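Local coordinates for protein beta-glucosidase (Saccharopolyspora erythraea D, PDB 5M6G) that probably hydrolyses terminal, non-reducing beta-D-glucosyl residues to release beta-D-glucose, as a member of glycoside hydrolase family 3, at residues Glu461-Thr464 with Ile465-Ile469; Asp439-Gly442 with Asn443-Gly446. All coordinates share one frame; numbering follows the deposited sequence.

Interaction 1 (Glu461-Thr464 with Ile465-Ile469); sequences EGTT and ILEGI. With MG (magnesium ion), chain G.
Thr464 and Glu467 face each other across the first turn of helix 465-472 and form a capping box. Each side chain takes the other's backbone N-H: OG1 of Thr464 accepts from Glu467 N at 3.1 Å, and OE1 of Glu467 accepts from Thr464 N at 2.9 Å in a nearly straight bond (165°) that arrives 39° out of the carboxylate plane. With CG beside its own backbone N (chi1 -69°) and the chain extended beyond, Glu467 runs back past the N-cap residue; its CG passes 3.2 Å from Thr464 OG1, while CG2 of Thr463 packs against its CB at 3.7 Å. The same OE1 also accepts a hydrogen bond from a water 3.0 Å away that is a ligand of the magnesium ion, whose one protein ligand here is Gly462 O (2.2 Å), five waters completing its shell. With an alanine in place of Glu467, Thr464 N would probably be left without its acceptor and this water without its second-shell partner. Gly468 N returns to Thr464 O, starting the regular helix. Thr464 OG1 is also hydrogen-bonded to Asp439. Leu466 packs on strand 478-480, Ile465 on helix 567-573, and Thr464 against helix 441-445.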
ATOM      1  N   GLU A 461       7.999  -5.340  15.798  1.00 18.42           N
ATOM      2  CA  GLU A 461       9.319  -5.950  15.884  1.00 17.14           C
ATOM      3  C   GLU A 461      10.167  -5.556  14.684  1.00 17.42           C
ATOM      4  O   GLU A 461       9.712  -5.601  13.535  1.00 16.48           O
ATOM      5  CB  GLU A 461       9.205  -7.468  15.997  1.00 17.92           C
ATOM      6  CG  GLU A 461       8.456  -7.900  17.249  1.00 30.37           C
ATOM      7  CD  GLU A 461       8.231  -9.403  17.341  1.00 43.95           C
ATOM      8  OE1 GLU A 461       8.170 -10.070  16.286  1.00 43.93           O
ATOM      9  OE2 GLU A 461       8.100  -9.918  18.474  1.00 48.20           O
ATOM     10  N   GLY A 462      11.399  -5.148  14.957  1.00 12.96           N
ATOM     11  CA  GLY A 462      12.299  -4.765  13.896  1.00 14.61           C
ATOM     12  C   GLY A 462      13.578  -4.204  14.481  1.00 13.79           C
ATOM     13  O   GLY A 462      13.849  -4.327  15.679  1.00 14.31           O
ATOM     14  N   THR A 463      14.368  -3.621  13.599  1.00 13.04           N
ATOM     15  CA  THR A 463      15.670  -3.065  13.937  1.00 13.65           C
ATOM     16  C   THR A 463      15.719  -1.623  13.455  1.00 16.83           C
ATOM     17  O   THR A 463      15.434  -1.362  12.282  1.00 12.64           O
ATOM     18  CB  THR A 463      16.792  -3.875  13.277  1.00 11.35           C
ATOM     19  OG1 THR A 463      16.741  -5.238  13.735  1.00 17.34           O
ATOM     20  CG2 THR A 463      18.156  -3.248  13.578  1.00 12.58           C
ATOM     21  N   THR A 464      16.078  -0.696  14.347  1.00 13.17           N
ATOM     22  CA  THR A 464      16.153   0.704  13.944  1.00 13.88           C
ATOM     23  C   THR A 464      17.432   0.970  13.155  1.00 13.03           C
ATOM     24  O   THR A 464      18.360   0.156  13.108  1.00 12.69           O
ATOM     25  CB  THR A 464      16.068   1.649  15.152  1.00 15.48           C
ATOM     26  OG1 THR A 464      17.289   1.614  15.916  1.00 14.16           O
ATOM     27  CG2 THR A 464      14.899   1.270  16.051  1.00 16.19           C
ATOM     28  N   ILE A 465      17.463   2.128  12.500  1.00 11.70           N
ATOM     29  CA  ILE A 465      18.634   2.502  11.716  1.00 11.25           C
ATOM     30  C   ILE A 465      19.851   2.655  12.624  1.00 14.06           C
ATOM     31  O   ILE A 465      20.957   2.221  12.280  1.00 11.07           O
ATOM     32  CB  ILE A 465      18.333   3.785  10.912  1.00 12.39           C
ATOM     33  CG1 ILE A 465      17.237   3.488   9.872  1.00 12.63           C
ATOM     34  CG2 ILE A 465      19.598   4.322  10.270  1.00 11.72           C
ATOM     35  CD1 ILE A 465      16.687   4.706   9.135  1.00 13.91           C
ATOM     36  N   LEU A 466      19.654   3.248  13.805  1.00 12.70           N
ATOM     37  CA  LEU A 466      20.735   3.388  14.783  1.00 13.67           C
ATOM     38  C   LEU A 466      21.247   2.031  15.252  1.00 12.40           C
ATOM     39  O   LEU A 466      22.455   1.843  15.454  1.00 13.20           O
ATOM     40  CB  LEU A 466      20.251   4.204  15.981  1.00 15.19           C
ATOM     41  CG  LEU A 466      21.207   4.231  17.191  1.00 15.62           C
ATOM     42  CD1 LEU A 466      22.508   4.983  16.842  1.00 17.65           C
ATOM     43  CD2 LEU A 466      20.530   4.830  18.415  1.00 14.60           C
ATOM     44  N   GLU A 467      20.344   1.071  15.437  1.00 12.21           N
ATOM     45  CA  GLU A 467      20.782  -0.255  15.852  1.00 13.92           C
ATOM     46  C   GLU A 467      21.576  -0.936  14.747  1.00 12.71           C
ATOM     47  O   GLU A 467      22.576  -1.616  15.018  1.00 13.08           O
ATOM     48  CB  GLU A 467      19.574  -1.092  16.268  1.00 15.14           C
ATOM     49  CG  GLU A 467      18.928  -0.587  17.555  1.00 13.09           C
ATOM     50  CD  GLU A 467      17.610  -1.273  17.850  1.00 20.76           C
ATOM     51  OE1 GLU A 467      17.001  -1.824  16.906  1.00 15.83           O
ATOM     52  OE2 GLU A 467      17.194  -1.268  19.030  1.00 15.95           O
ATOM     53  N   GLY A 468      21.163  -0.742  13.494  1.00 12.14           N
ATOM     54  CA  GLY A 468      21.954  -1.242  12.383  1.00  9.29           C
ATOM     55  C   GLY A 468      23.321  -0.587  12.299  1.00 12.70           C
ATOM     56  O   GLY A 468      24.312  -1.246  11.982  1.00 16.09           O
ATOM     57  N   ILE A 469      23.395   0.716  12.579  1.00 14.55           N
ATOM     58  CA  ILE A 469      24.692   1.400  12.569  1.00 11.22           C
ATOM     59  C   ILE A 469      25.594   0.845  13.666  1.00 13.85           C
ATOM     60  O   ILE A 469      26.780   0.569  13.439  1.00 15.05           O
ATOM     61  CB  ILE A 469      24.507   2.921  12.710  1.00 13.62           C
ATOM     62  CG1 ILE A 469      23.824   3.490  11.461  1.00 14.45           C
ATOM     63  CG2 ILE A 469      25.859   3.623  12.928  1.00 10.19           C
ATOM     64  CD1 ILE A 469      23.288   4.900  11.641  1.00 13.99           C
TER
HETATM   65 MG    MG G 706      13.269  -3.841  17.704  1.00 27.85          MG
HETATM   66  O   HOH W   1      12.209  -5.798  17.757  1.00 19.45           O
HETATM   67  O   HOH W   2      14.103  -1.994  17.548  1.00 16.40           O
HETATM   68  O   HOH W   3      12.747  -3.327  19.724  1.00 22.48           O
HETATM   69  O   HOH W   4      11.149  -2.950  17.329  1.00 21.22           O
HETATM   70  O   HOH W   5      15.060  -4.808  18.182  1.00 28.79           O

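Interaction 2 (Asp439-Gly442 with Asn443-Gly446)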
ATOM      1  N   ASP A 439      16.310   6.309  15.311  1.00 11.84           N
ATOM      2  CA  ASP A 439      16.114   5.240  16.284  1.00 11.25           C
ATOM      3  C   ASP A 439      14.620   5.069  16.547  1.00 14.55           C
ATOM      4  O   ASP A 439      14.143   5.134  17.677  1.00 15.72           O
ATOM      5  CB  ASP A 439      16.856   5.548  17.589  1.00 13.25           C
ATOM      6  CG  ASP A 439      16.892   4.362  18.546  1.00 15.37           C
ATOM      7  OD1 ASP A 439      16.931   3.212  18.073  1.00 15.00           O
ATOM      8  OD2 ASP A 439      16.902   4.582  19.779  1.00 15.89           O
ATOM      9  N   ASP A 440      13.846   4.835  15.488  1.00 13.39           N
ATOM     10  CA  ASP A 440      12.393   4.854  15.651  1.00 16.37           C
ATOM     11  C   ASP A 440      11.781   3.922  14.610  1.00 15.50           C
ATOM     12  O   ASP A 440      11.709   4.269  13.430  1.00 15.17           O
ATOM     13  CB  ASP A 440      11.855   6.272  15.529  1.00 15.14           C
ATOM     14  CG  ASP A 440      10.448   6.413  16.082  1.00 21.14           C
ATOM     15  OD1 ASP A 440       9.506   5.849  15.486  1.00 17.73           O
ATOM     16  OD2 ASP A 440      10.282   7.097  17.114  1.00 24.36           O
ATOM     17  N   ILE A 441      11.343   2.745  15.068  1.00 13.88           N
ATOM     18  CA  ILE A 441      10.725   1.761  14.182  1.00 14.57           C
ATOM     19  C   ILE A 441       9.534   2.372  13.462  1.00 14.70           C
ATOM     20  O   ILE A 441       9.360   2.203  12.247  1.00 14.22           O
ATOM     21  CB  ILE A 441      10.309   0.518  14.989  1.00 16.09           C
ATOM     22  CG1 ILE A 441      11.544  -0.194  15.545  1.00 17.57           C
ATOM     23  CG2 ILE A 441       9.444  -0.403  14.146  1.00 15.19           C
ATOM     24  CD1 ILE A 441      12.384  -0.868  14.481  1.00 13.64           C
ATOM     25  N   GLY A 442       8.688   3.086  14.203  1.00 11.68           N
ATOM     26  CA  GLY A 442       7.472   3.608  13.597  1.00 10.50           C
ATOM     27  C   GLY A 442       7.751   4.695  12.571  1.00 16.48           C
ATOM     28  O   GLY A 442       7.125   4.731  11.511  1.00 12.98           O
ATOM     29  N   ASN A 443       8.690   5.598  12.869  1.00 14.01           N
ATOM     30  CA  ASN A 443       9.031   6.627  11.885  1.00 13.41           C
ATOM     31  C   ASN A 443       9.644   6.010  10.633  1.00 13.69           C
ATOM     32  O   ASN A 443       9.347   6.439   9.510  1.00 13.99           O
ATOM     33  CB  ASN A 443       9.984   7.667  12.481  1.00 14.92           C
ATOM     34  CG  ASN A 443       9.323   8.550  13.530  1.00 18.42           C
ATOM     35  OD1 ASN A 443       8.099   8.554  13.681  1.00 13.64           O
ATOM     36  ND2 ASN A 443      10.146   9.301  14.272  1.00 15.29           N
ATOM     37  N   GLN A 444      10.504   5.002  10.797  1.00 15.61           N
ATOM     38  CA  GLN A 444      11.121   4.397   9.622  1.00 12.89           C
ATOM     39  C   GLN A 444      10.129   3.539   8.850  1.00 13.50           C
ATOM     40  O   GLN A 444      10.374   3.225   7.686  1.00 12.47           O
ATOM     41  CB  GLN A 444      12.353   3.576  10.019  1.00 14.67           C
ATOM     42  CG  GLN A 444      12.058   2.189  10.612  1.00 13.16           C
ATOM     43  CD  GLN A 444      13.309   1.503  11.147  1.00 13.18           C
ATOM     44  OE1 GLN A 444      14.188   2.155  11.719  1.00 15.73           O
ATOM     45  NE2 GLN A 444      13.389   0.180  10.976  1.00 12.35           N
ATOM     46  N   SER A 445       9.006   3.183   9.461  1.00 11.30           N
ATOM     47  CA  SER A 445       7.977   2.427   8.761  1.00 12.78           C
ATOM     48  C   SER A 445       6.958   3.322   8.080  1.00 14.51           C
ATOM     49  O   SER A 445       6.415   2.943   7.033  1.00 13.38           O
ATOM     50  CB  SER A 445       7.275   1.491   9.743  1.00 13.03           C
ATOM     51  OG  SER A 445       8.203   0.551  10.255  1.00 12.62           O
ATOM     52  N   GLY A 446       6.676   4.490   8.655  1.00 10.81           N
ATOM     53  CA  GLY A 446       5.702   5.392   8.053  1.00  8.63           C
ATOM     54  C   GLY A 446       4.275   4.857   8.175  1.00 10.63           C
ATOM     55  O   GLY A 446       3.969   3.969   8.980  1.00 13.48           O
TER
HETATM   56  O   HOH W   6      15.011   4.544  12.990  1.00 12.56           O
HETATM   57  O   HOH W   7       4.390   4.122  11.832  1.00 11.45           O
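Asp440 N-caps the short helix 441-445 in the C-terminal domain of this family 3 enzyme, and its side chain meets Asn443 one turn on. Asp440 CB lies 3.8 Å from Asn443 CB. Chi1 of -163° sets CG opposite the backbone N and over the Asn443 amide, 3.5 Å from its CG; carboxylate and amide are stacked almost parallel, with 8° between their planes. OD1 accepts the capping bond from Asn443 N at 2.8 Å, on the anti side, tilted out of the carboxylate plane, and takes a second hydrogen bond from Gly457 N. OD2 ends near Asn443 ND2, at 3.6 Å. The amide itself is turned to other partners, ND2 donating to Lys436 O and OD1 bonding to Ser456 OG, which should hold it flat beneath the carboxylate. On another face of the turn Gln444 runs alongside Ile441, its NE2 near CD1, and reaches on to Gly563 O; its OE1 and Asp440 N share a water. At the far end, where Gly446 leaves the helix with positive phi, its N donates to Gly442 O, and the Ser445 hydroxyl adds a bond: OG donates to Ile441 O at 2.8 Å, tilted 34° from the carbonyl plane.

In the fold
Interactions 1 and 2 are N-capped helix starts that follow one another in the chain, their centres about 9 Å apart, and polar bonds join them directly. Asp439, just before the cap of the first helix, hydrogen-bonds through OD1 to Thr464 OG1, the cap of the second, at 2.7 Å. In return, Gln444 NE2 probably donates to Thr463 O at 2.9 Å, and OE1 of the same amide packs on Thr464 CA at 3.3 Å. The side chain of Ile441 comes within about 4 Å of the magnesium ion beside Gly462, so both contacts border that site. Neither contributes a residue to the sorbitol pocket, which includes Asp310 and Glu505.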